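Local coordinates for galactose mutarotase-like protein (Clostridium acetobutylicum, PDB 3OS7) that is probably an aldose 1-epimerase of the galactose mutarotase family, binding a sugar and interconverting its alpha and beta anomers, at residues Y107-I112 / G183-F188; R68-G73 / F111-K116; P79-D84 / E301-I306. All coordinates share one frame; numbering follows the deposited sequence.

Contact 1 of 3, residues Y107-I112 / G183-F188; sequences YIHGFI and GYHSAF. With TLA (L(+)-tartaric acid), chain F.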
loop_
_atom_site.group_PDB
_atom_site.type_symbol
_atom_site.label_atom_id
_atom_site.label_comp_id
_atom_site.label_asym_id
_atom_site.label_seq_id
_atom_site.Cartn_x
_atom_site.Cartn_y
_atom_site.Cartn_z
ATOM N N TYR A 107 -15.190 -7.878 -7.332
ATOM C CA TYR A 107 -13.800 -8.275 -7.404
ATOM C C TYR A 107 -13.005 -7.265 -6.602
ATOM O O TYR A 107 -13.219 -6.052 -6.746
ATOM C CB TYR A 107 -13.278 -8.359 -8.846
ATOM C CG TYR A 107 -11.874 -8.911 -8.890
ATOM C CD1 TYR A 107 -11.637 -10.262 -8.731
ATOM C CD2 TYR A 107 -10.772 -8.072 -9.020
ATOM C CE1 TYR A 107 -10.375 -10.775 -8.720
ATOM C CE2 TYR A 107 -9.484 -8.589 -8.999
ATOM C CZ TYR A 107 -9.297 -9.945 -8.841
ATOM O OH TYR A 107 -8.037 -10.478 -8.823
ATOM N N ILE A 108 -12.052 -7.731 -5.785
ATOM C CA ILE A 108 -11.347 -6.806 -4.872
ATOM C C ILE A 108 -9.852 -7.124 -4.840
ATOM O O ILE A 108 -9.465 -8.298 -4.867
ATOM C CB ILE A 108 -11.948 -6.865 -3.447
ATOM C CG1 ILE A 108 -11.541 -5.666 -2.607
ATOM C CG2 ILE A 108 -11.564 -8.166 -2.752
ATOM C CD1 ILE A 108 -12.192 -5.600 -1.165
ATOM N N HIS A 109 -9.030 -6.064 -4.846
ATOM C CA HIS A 109 -7.594 -6.081 -4.514
ATOM C C HIS A 109 -6.595 -6.706 -5.505
ATOM O O HIS A 109 -5.407 -6.364 -5.487
ATOM C CB HIS A 109 -7.362 -6.668 -3.123
ATOM C CG HIS A 109 -7.915 -5.835 -2.012
ATOM N ND1 HIS A 109 -7.944 -4.448 -2.055
ATOM C CD2 HIS A 109 -8.408 -6.191 -0.800
ATOM C CE1 HIS A 109 -8.486 -4.001 -0.928
ATOM N NE2 HIS A 109 -8.779 -5.039 -0.155
ATOM N N GLY A 110 -7.060 -7.604 -6.361
ATOM C CA GLY A 110 -6.165 -8.272 -7.304
ATOM C C GLY A 110 -5.419 -9.493 -6.761
ATOM O O GLY A 110 -5.585 -9.887 -5.613
ATOM N N PHE A 111 -4.582 -10.086 -7.594
ATOM C CA PHE A 111 -3.884 -11.334 -7.245
ATOM C C PHE A 111 -2.377 -11.149 -7.092
ATOM O O PHE A 111 -1.700 -12.056 -6.608
ATOM C CB PHE A 111 -4.144 -12.426 -8.308
ATOM C CG PHE A 111 -3.782 -11.999 -9.688
ATOM C CD1 PHE A 111 -2.482 -12.114 -10.150
ATOM C CD2 PHE A 111 -4.732 -11.436 -10.522
ATOM C CE1 PHE A 111 -2.135 -11.665 -11.415
ATOM C CE2 PHE A 111 -4.399 -10.970 -11.771
ATOM C CZ PHE A 111 -3.089 -11.094 -12.237
ATOM N N ILE A 112 -1.829 -10.010 -7.504
ATOM C CA ILE A 112 -0.379 -9.890 -7.505
ATOM C C ILE A 112 0.169 -9.892 -6.073
ATOM O O ILE A 112 1.269 -10.328 -5.842
ATOM C CB ILE A 112 0.181 -8.686 -8.351
ATOM C CG1 ILE A 112 -0.255 -7.342 -7.796
ATOM C CG2 ILE A 112 -0.205 -8.836 -9.850
ATOM C CD1 ILE A 112 0.348 -6.164 -8.602
ATOM N N GLY A 183 -2.622 0.459 -5.909
ATOM C CA GLY A 183 -2.564 0.959 -4.555
ATOM C C GLY A 183 -1.849 -0.021 -3.652
ATOM O O GLY A 183 -1.243 -0.989 -4.125
ATOM N N TYR A 184 -1.884 0.282 -2.350
ATOM C CA TYR A 184 -1.305 -0.579 -1.355
ATOM C C TYR A 184 -2.237 -0.731 -0.178
ATOM O O TYR A 184 -2.924 0.196 0.202
ATOM C CB TYR A 184 -0.011 -0.023 -0.820
ATOM C CG TYR A 184 1.177 -0.277 -1.696
ATOM C CD1 TYR A 184 1.490 0.565 -2.732
ATOM C CD2 TYR A 184 2.010 -1.365 -1.453
ATOM C CE1 TYR A 184 2.572 0.319 -3.528
ATOM C CE2 TYR A 184 3.078 -1.624 -2.230
ATOM C CZ TYR A 184 3.392 -0.769 -3.257
ATOM O OH TYR A 184 4.502 -1.029 -4.044
ATOM N N HIS A 185 -2.212 -1.915 0.428
ATOM C CA HIS A 185 -3.015 -2.179 1.622
ATOM C C HIS A 185 -2.139 -2.111 2.881
ATOM O O HIS A 185 -2.232 -2.952 3.773
ATOM C CB HIS A 185 -3.643 -3.538 1.453
ATOM C CG HIS A 185 -4.880 -3.750 2.254
ATOM N ND1 HIS A 185 -4.873 -3.777 3.630
ATOM C CD2 HIS A 185 -6.155 -4.010 1.876
ATOM C CE1 HIS A 185 -6.098 -4.027 4.072
ATOM N NE2 HIS A 185 -6.896 -4.168 3.026
ATOM N N SER A 186 -1.332 -1.064 2.967
ATOM C CA SER A 186 -0.236 -0.992 3.929
ATOM C C SER A 186 -0.687 -1.096 5.400
ATOM O O SER A 186 -1.572 -0.359 5.844
ATOM C CB SER A 186 0.508 0.323 3.696
ATOM O OG SER A 186 0.771 0.479 2.308
ATOM N N ALA A 187 -0.045 -2.002 6.136
ATOM C CA ALA A 187 -0.433 -2.371 7.506
ATOM C C ALA A 187 0.592 -1.893 8.531
ATOM O O ALA A 187 1.747 -2.345 8.518
ATOM C CB ALA A 187 -0.615 -3.897 7.606
ATOM N N PHE A 188 0.162 -0.972 9.392
ATOM C CA PHE A 188 1.022 -0.310 10.361
ATOM C C PHE A 188 0.783 -0.756 11.793
ATOM O O PHE A 188 -0.354 -0.857 12.224
ATOM C CB PHE A 188 0.799 1.204 10.288
ATOM C CG PHE A 188 1.303 1.802 9.008
ATOM C CD1 PHE A 188 2.623 2.173 8.888
ATOM C CD2 PHE A 188 0.473 1.950 7.918
ATOM C CE1 PHE A 188 3.102 2.691 7.689
ATOM C CE2 PHE A 188 0.950 2.457 6.740
ATOM C CZ PHE A 188 2.272 2.825 6.641
HETATM O O1 TLA F . -8.468 -9.392 4.371
HETATM O O11 TLA F . -9.983 -8.627 5.735
HETATM C C1 TLA F . -9.430 -8.652 4.617
HETATM C C2 TLA F . -9.938 -7.752 3.549
HETATM O O2 TLA F . -9.098 -7.842 2.394
HETATM C C3 TLA F . -9.940 -6.328 4.097
HETATM O O3 TLA F . -8.605 -6.017 4.538
HETATM C C4 TLA F . -10.470 -5.391 3.036
HETATM O O4 TLA F . -11.722 -5.361 2.870
HETATM O O41 TLA F . -9.670 -4.689 2.368
#
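The tartrate carboxylate oxygen O41 is gripped by two imidazoles at once: His109 NE2 donates to it over 2.7 Å, nearly straight at 169°, and His185 NE2 over 2.9 Å with a more bent N-H...O angle. O41 lies near the plane of both rings, at the edge of each. The rings themselves form an offset edge-to-face pair: the edge of His185 turns toward the face of His109, the planes standing at 83° with centroids 5.0 Å apart. The nearest approach is from His185 CD2 to His109 NE2, 3.5 Å. The His109 ring reaches this place with CG beside the backbone N, anti to the carbonyl carbon (chi1 -66°), while CG1 of Ile108 lies 3.6 Å above the middle of one ring face, so that face is packed by its own neighbour in sequence. A weak bond from Gly110 N to Ile108 O spans the backbone at His109, where phi is positive. Tartrate, probably from the crystallisation liquor, occupies a polar pocket also lined by Arg68 and Gln70, which bond to it. Two histidines converging on one ligand oxygen are consistent with the sugar site of galactose mutarotases. His109 follows strand 106-108 directly, its backbone bonded to Phe78 and Asn81; His185 sits at the break in strand 178-189. Both side chains rest on Leu77 of strand 76-77, and His185 also packs on Cys299 of the adjacent strand 297-303.

Contact 2 of 3, residues R68-G73 / F111-K116; sequences RPQVYG and FIKNSK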
loop_
_atom_site.group_PDB
_atom_site.type_symbol
_atom_site.label_atom_id
_atom_site.label_comp_id
_atom_site.label_asym_id
_atom_site.label_seq_id
_atom_site.Cartn_x
_atom_site.Cartn_y
_atom_site.Cartn_z
ATOM N N ARG A 68 -3.883 -14.558 3.000
ATOM C CA ARG A 68 -4.347 -13.219 3.436
ATOM C C ARG A 68 -3.149 -12.309 3.755
ATOM O O ARG A 68 -2.900 -11.928 4.890
ATOM C CB ARG A 68 -5.266 -13.348 4.640
ATOM C CG ARG A 68 -6.144 -12.136 4.845
ATOM C CD ARG A 68 -6.678 -12.120 6.245
ATOM N NE ARG A 68 -7.611 -11.014 6.445
ATOM C CZ ARG A 68 -8.111 -10.689 7.626
ATOM N NH1 ARG A 68 -7.754 -11.366 8.700
ATOM N NH2 ARG A 68 -8.929 -9.661 7.734
ATOM N N PRO A 69 -2.391 -11.942 2.723
ATOM C CA PRO A 69 -1.185 -11.146 2.986
ATOM C C PRO A 69 -1.496 -9.669 3.172
ATOM O O PRO A 69 -0.648 -8.891 3.679
ATOM C CB PRO A 69 -0.350 -11.389 1.724
ATOM C CG PRO A 69 -1.357 -11.564 0.666
ATOM C CD PRO A 69 -2.464 -12.362 1.319
ATOM N N GLN A 70 -2.709 -9.272 2.786
ATOM C CA GLN A 70 -3.044 -7.866 2.790
ATOM C C GLN A 70 -3.134 -7.191 4.168
ATOM O O GLN A 70 -3.230 -5.969 4.229
ATOM C CB GLN A 70 -4.348 -7.611 2.036
ATOM C CG GLN A 70 -5.582 -8.253 2.626
ATOM C CD GLN A 70 -5.842 -9.585 2.028
ATOM O OE1 GLN A 70 -4.925 -10.223 1.538
ATOM N NE2 GLN A 70 -7.098 -10.045 2.083
ATOM N N VAL A 71 -3.144 -7.970 5.249
ATOM C CA VAL A 71 -3.135 -7.427 6.613
ATOM C C VAL A 71 -1.743 -7.356 7.256
ATOM O O VAL A 71 -1.631 -7.102 8.443
ATOM C CB VAL A 71 -4.122 -8.174 7.505
ATOM C CG1 VAL A 71 -5.494 -7.987 6.943
ATOM C CG2 VAL A 71 -3.752 -9.671 7.677
ATOM N N TYR A 72 -0.688 -7.546 6.442
ATOM C CA TYR A 72 0.685 -7.363 6.855
ATOM C C TYR A 72 1.503 -6.545 5.840
ATOM O O TYR A 72 1.306 -6.613 4.623
ATOM C CB TYR A 72 1.389 -8.712 6.998
ATOM C CG TYR A 72 0.779 -9.569 8.086
ATOM C CD1 TYR A 72 1.081 -9.330 9.427
ATOM C CD2 TYR A 72 -0.094 -10.604 7.770
ATOM C CE1 TYR A 72 0.505 -10.118 10.453
ATOM C CE2 TYR A 72 -0.650 -11.397 8.765
ATOM C CZ TYR A 72 -0.359 -11.147 10.096
ATOM O OH TYR A 72 -0.925 -11.940 11.077
ATOM N N GLY A 73 2.454 -5.809 6.373
ATOM C CA GLY A 73 3.501 -5.170 5.550
ATOM C C GLY A 73 2.972 -4.222 4.473
ATOM O O GLY A 73 2.076 -3.388 4.727
ATOM N N PHE A 111 -4.582 -10.086 -7.594
ATOM C CA PHE A 111 -3.884 -11.334 -7.245
ATOM C C PHE A 111 -2.377 -11.149 -7.092
ATOM O O PHE A 111 -1.700 -12.056 -6.608
ATOM C CB PHE A 111 -4.144 -12.426 -8.308
ATOM C CG PHE A 111 -3.782 -11.999 -9.688
ATOM C CD1 PHE A 111 -2.482 -12.114 -10.150
ATOM C CD2 PHE A 111 -4.732 -11.436 -10.522
ATOM C CE1 PHE A 111 -2.135 -11.665 -11.415
ATOM C CE2 PHE A 111 -4.399 -10.970 -11.771
ATOM C CZ PHE A 111 -3.089 -11.094 -12.237
ATOM N N ILE A 112 -1.829 -10.010 -7.504
ATOM C CA ILE A 112 -0.379 -9.890 -7.505
ATOM C C ILE A 112 0.169 -9.892 -6.073
ATOM O O ILE A 112 1.269 -10.328 -5.842
ATOM C CB ILE A 112 0.181 -8.686 -8.351
ATOM C CG1 ILE A 112 -0.255 -7.342 -7.796
ATOM C CG2 ILE A 112 -0.205 -8.836 -9.850
ATOM C CD1 ILE A 112 0.348 -6.164 -8.602
ATOM N N LYS A 113 -0.642 -9.477 -5.109
ATOM C CA LYS A 113 -0.255 -9.533 -3.695
ATOM C C LYS A 113 -0.097 -10.971 -3.178
ATOM O O LYS A 113 0.549 -11.181 -2.165
ATOM C CB LYS A 113 -1.288 -8.835 -2.799
ATOM C CG LYS A 113 -2.677 -9.459 -2.798
ATOM C CD LYS A 113 -3.694 -8.580 -2.005
ATOM C CE LYS A 113 -4.909 -9.352 -1.663
ATOM N NZ LYS A 113 -5.469 -10.113 -2.786
ATOM N N ASN A 114 -0.753 -11.921 -3.844
ATOM C CA ASN A 114 -0.697 -13.346 -3.436
ATOM C C ASN A 114 0.305 -14.151 -4.247
ATOM O O ASN A 114 0.519 -15.331 -3.980
ATOM C CB ASN A 114 -2.068 -14.006 -3.624
ATOM C CG ASN A 114 -3.210 -13.255 -2.936
ATOM O OD1 ASN A 114 -3.889 -12.460 -3.571
ATOM N ND2 ASN A 114 -3.438 -13.528 -1.650
ATOM N N SER A 115 0.907 -13.532 -5.251
ATOM C CA SER A 115 1.648 -14.251 -6.297
ATOM C C SER A 115 3.144 -14.231 -6.078
ATOM O O SER A 115 3.647 -13.457 -5.276
ATOM C CB SER A 115 1.304 -13.643 -7.653
ATOM O OG SER A 115 -0.050 -13.910 -7.931
ATOM N N LYS A 116 3.862 -15.109 -6.772
ATOM C CA LYS A 116 5.323 -15.158 -6.641
ATOM C C LYS A 116 5.981 -14.106 -7.504
ATOM O O LYS A 116 5.702 -14.014 -8.686
ATOM C CB LYS A 116 5.875 -16.517 -7.061
ATOM C CG LYS A 116 5.368 -17.672 -6.234
ATOM C CD LYS A 116 6.221 -18.933 -6.488
ATOM C CE LYS A 116 5.480 -20.167 -6.007
ATOM N NZ LYS A 116 6.362 -21.376 -6.022
HETATM O O HOH W 1 -5.822 -12.412 -0.346
#
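Pro69 sets the CG-CD edge of its ring against the carbonyl of Lys113 and the amide of Asn114: CG is 3.4 Å from Lys113 O, and CD is 3.3 Å from Asn114 ND2, whose side chain crosses the proline at about a right angle. Beside it Gln70 OE1 meets the lysine methylene CE of Lys113 at 3.3 Å. The Gln70 chain bends at chi2 (-93°), bringing OE1 back toward Lys113. A water links the groups by donating to Gln70 OE1 (3.0 Å) and accepting from Asn114 ND2 (2.9 Å); its bond from Lys113 NZ is weak. Both pieces are loops on the beta framework of the aldose 1-epimerase fold, one between helix 62-67 and strand 76-77, the other between strands 106-108 and 118-125. The ammonium group of Lys113 bonds chiefly within its own loop, to Gly110 O and, from NZ over 2.9 Å, to Asn114 OD1, while Asn114 ND2 reaches Lys66 O in helix 62-67, near its end. Phe111 O takes two donors, Asn114 N and Ser115 OG, from opposite faces of its carbonyl plane. Gln70 NE2 points its bond elsewhere, to the bound tartrate.

Contact 3 of 3, residues P79-D84 / E301-I306; sequences PPNRID and EPQTSI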
loop_
_atom_site.group_PDB
_atom_site.type_symbol
_atom_site.label_atom_id
_atom_site.label_comp_id
_atom_site.label_asym_id
_atom_site.label_seq_id
_atom_site.Cartn_x
_atom_site.Cartn_y
_atom_site.Cartn_z
ATOM N N PRO A 79 -6.456 -4.313 -9.040
ATOM C CA PRO A 79 -6.741 -2.947 -8.633
ATOM C C PRO A 79 -6.851 -2.875 -7.107
ATOM O O PRO A 79 -7.199 -3.876 -6.488
ATOM C CB PRO A 79 -8.108 -2.702 -9.234
ATOM C CG PRO A 79 -8.784 -4.046 -9.145
ATOM C CD PRO A 79 -7.698 -5.052 -9.357
ATOM N N PRO A 80 -6.607 -1.703 -6.510
ATOM C CA PRO A 80 -6.927 -1.544 -5.094
ATOM C C PRO A 80 -8.435 -1.533 -4.879
ATOM O O PRO A 80 -9.167 -0.857 -5.571
ATOM C CB PRO A 80 -6.319 -0.181 -4.743
ATOM C CG PRO A 80 -6.396 0.580 -5.988
ATOM C CD PRO A 80 -6.243 -0.409 -7.127
ATOM N N ASN A 81 -8.894 -2.284 -3.896
ATOM C CA ASN A 81 -10.278 -2.273 -3.498
ATOM C C ASN A 81 -11.204 -2.818 -4.593
ATOM O O ASN A 81 -10.746 -3.584 -5.477
ATOM C CB ASN A 81 -10.659 -0.864 -3.028
ATOM C CG ASN A 81 -11.653 -0.892 -1.882
ATOM O OD1 ASN A 81 -12.826 -1.179 -2.084
ATOM N ND2 ASN A 81 -11.182 -0.622 -0.677
ATOM N N ARG A 82 -12.473 -2.409 -4.570
ATOM C CA ARG A 82 -13.555 -3.095 -5.278
ATOM C C ARG A 82 -13.862 -2.668 -6.724
ATOM O O ARG A 82 -13.760 -1.500 -7.087
ATOM C CB ARG A 82 -14.834 -2.994 -4.447
ATOM C CG ARG A 82 -14.724 -3.671 -3.115
ATOM C CD ARG A 82 -15.742 -3.099 -2.161
ATOM N NE ARG A 82 -15.708 -3.848 -0.919
ATOM C CZ ARG A 82 -14.950 -3.560 0.122
ATOM N NH1 ARG A 82 -14.160 -2.495 0.129
ATOM N NH2 ARG A 82 -15.007 -4.343 1.179
ATOM N N ILE A 83 -14.192 -3.664 -7.551
ATOM C CA ILE A 83 -14.836 -3.448 -8.838
ATOM C C ILE A 83 -16.225 -4.061 -8.755
ATOM O O ILE A 83 -16.360 -5.295 -8.542
ATOM C CB ILE A 83 -14.076 -4.092 -10.030
ATOM C CG1 ILE A 83 -12.590 -3.691 -10.069
ATOM C CG2 ILE A 83 -14.803 -3.811 -11.385
ATOM C CD1 ILE A 83 -12.310 -2.225 -10.123
ATOM N N ASP A 84 -17.243 -3.216 -8.928
ATOM C CA ASP A 84 -18.649 -3.621 -8.881
ATOM C C ASP A 84 -18.988 -4.811 -9.776
ATOM O O ASP A 84 -18.770 -4.778 -10.998
ATOM C CB ASP A 84 -19.501 -2.365 -9.239
ATOM C CG ASP A 84 -21.004 -2.593 -9.156
ATOM O OD1 ASP A 84 -21.448 -3.728 -8.880
ATOM O OD2 ASP A 84 -21.741 -1.583 -9.365
ATOM N N GLU A 301 -4.090 3.140 3.169
ATOM C CA GLU A 301 -4.106 2.492 1.867
ATOM C C GLU A 301 -4.178 3.514 0.714
ATOM O O GLU A 301 -5.253 3.874 0.284
ATOM C CB GLU A 301 -5.282 1.525 1.797
ATOM C CG GLU A 301 -5.431 0.583 3.036
ATOM C CD GLU A 301 -6.666 -0.335 2.939
ATOM O OE1 GLU A 301 -7.190 -0.513 1.831
ATOM O OE2 GLU A 301 -7.125 -0.864 3.967
ATOM N N PRO A 302 -3.019 3.938 0.209
ATOM C CA PRO A 302 -3.006 4.856 -0.916
ATOM C C PRO A 302 -3.479 4.182 -2.186
ATOM O O PRO A 302 -3.243 2.984 -2.367
ATOM C CB PRO A 302 -1.549 5.259 -1.025
ATOM C CG PRO A 302 -0.790 4.160 -0.438
ATOM C CD PRO A 302 -1.645 3.597 0.654
ATOM N N GLN A 303 -4.126 4.960 -3.050
ATOM C CA GLN A 303 -4.648 4.469 -4.331
ATOM C C GLN A 303 -4.504 5.530 -5.397
ATOM O O GLN A 303 -4.643 6.710 -5.108
ATOM C CB GLN A 303 -6.154 4.092 -4.230
ATOM C CG GLN A 303 -6.533 3.239 -3.064
ATOM C CD GLN A 303 -7.979 2.745 -3.054
ATOM O OE1 GLN A 303 -8.300 1.815 -2.326
ATOM N NE2 GLN A 303 -8.843 3.343 -3.862
ATOM N N THR A 304 -4.251 5.109 -6.638
ATOM C CA THR A 304 -4.221 6.044 -7.766
ATOM C C THR A 304 -5.586 6.587 -8.157
ATOM O O THR A 304 -5.695 7.616 -8.817
ATOM C CB THR A 304 -3.589 5.388 -9.012
ATOM O OG1 THR A 304 -4.339 4.202 -9.367
ATOM C CG2 THR A 304 -2.144 5.033 -8.720
ATOM N N SER A 305 -6.634 5.885 -7.771
ATOM C CA SER A 305 -7.959 6.225 -8.186
ATOM C C SER A 305 -8.955 5.854 -7.102
ATOM O O SER A 305 -8.640 5.131 -6.164
ATOM C CB SER A 305 -8.319 5.525 -9.498
ATOM O OG SER A 305 -8.505 4.126 -9.376
ATOM N N ILE A 306 -10.165 6.355 -7.281
ATOM C CA ILE A 306 -11.252 6.061 -6.397
ATOM C C ILE A 306 -11.599 4.561 -6.463
ATOM O O ILE A 306 -11.316 3.869 -7.453
ATOM C CB ILE A 306 -12.479 6.965 -6.724
ATOM C CG1 ILE A 306 -13.459 6.996 -5.564
ATOM C CG2 ILE A 306 -13.176 6.551 -8.049
ATOM C CD1 ILE A 306 -14.526 8.060 -5.749
HETATM O O HOH W 2 -8.150 -0.303 -0.583
#
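Glu301 is linked to Asn81 by way of a water that donates to Glu301 OE1 at 2.6 Å and accepts from Asn81 ND2 at 3.1 Å. Pro302 uses its carbonyl for a backbone bond to Tyr184. Gln303 carries the direct contact. Its chain, extended beyond CG (chi2 -173°), runs obliquely across the CB-CG edge of Pro80, where Gln303 CG lies 3.8 Å from Pro80 CB, and ends with OE1 3.6 Å from Asn81 CB. The same water donates to Gln303 OE1 as well, at 2.7 Å, so one molecule joins three side chains. The amides of Gln303 and Asn81 are inclined by 55°. Thr304 OG1 bonds to Val182 N on strand 178-189. Ser305 offers its carbonyl oxygen to Gln303 NE2, 2.9 Å away in the plane of the glutamine amide and almost in line with C=O (161°), which, with the water at OE1, sets the rotation of that amide. On the other segment the Asn81 amide is held in turn by its oxygen, OD1 accepting from Arg82 N and from Arg82 NH1, the latter at 2.9 Å. Asn81, at a positive phi, ends a loop that a cis peptide before Pro79 has already turned. An acidic strand residue, Glu301, with an asparagine-arginine pair close by, fits the sugar pocket of galactose mutarotase-like enzymes.

All three contacts border the tartrate pocket. Contacts 1 and 2 have centres about 7 Å apart and share Phe111 and Ile112; His185 ND1 packs 2.8 Å from Gln70 O, which places the imidazole of contact 1 against the loop that brings Arg68 and Gln70 to the tartrate. Contacts 1 and 3 have centres about 8 Å apart and meet through two neighbouring strand pairs: 106-108 with 82-90, and 178-189 with 297-303. There His185 CE1 comes within 3.3 Å of Glu301 OE2. Contacts 2 and 3, with centres about 15 Å apart, do not touch; contact 1 lies next to both. The side chain of Asn81 is about 5 Å from the tartrate at the nearest atoms.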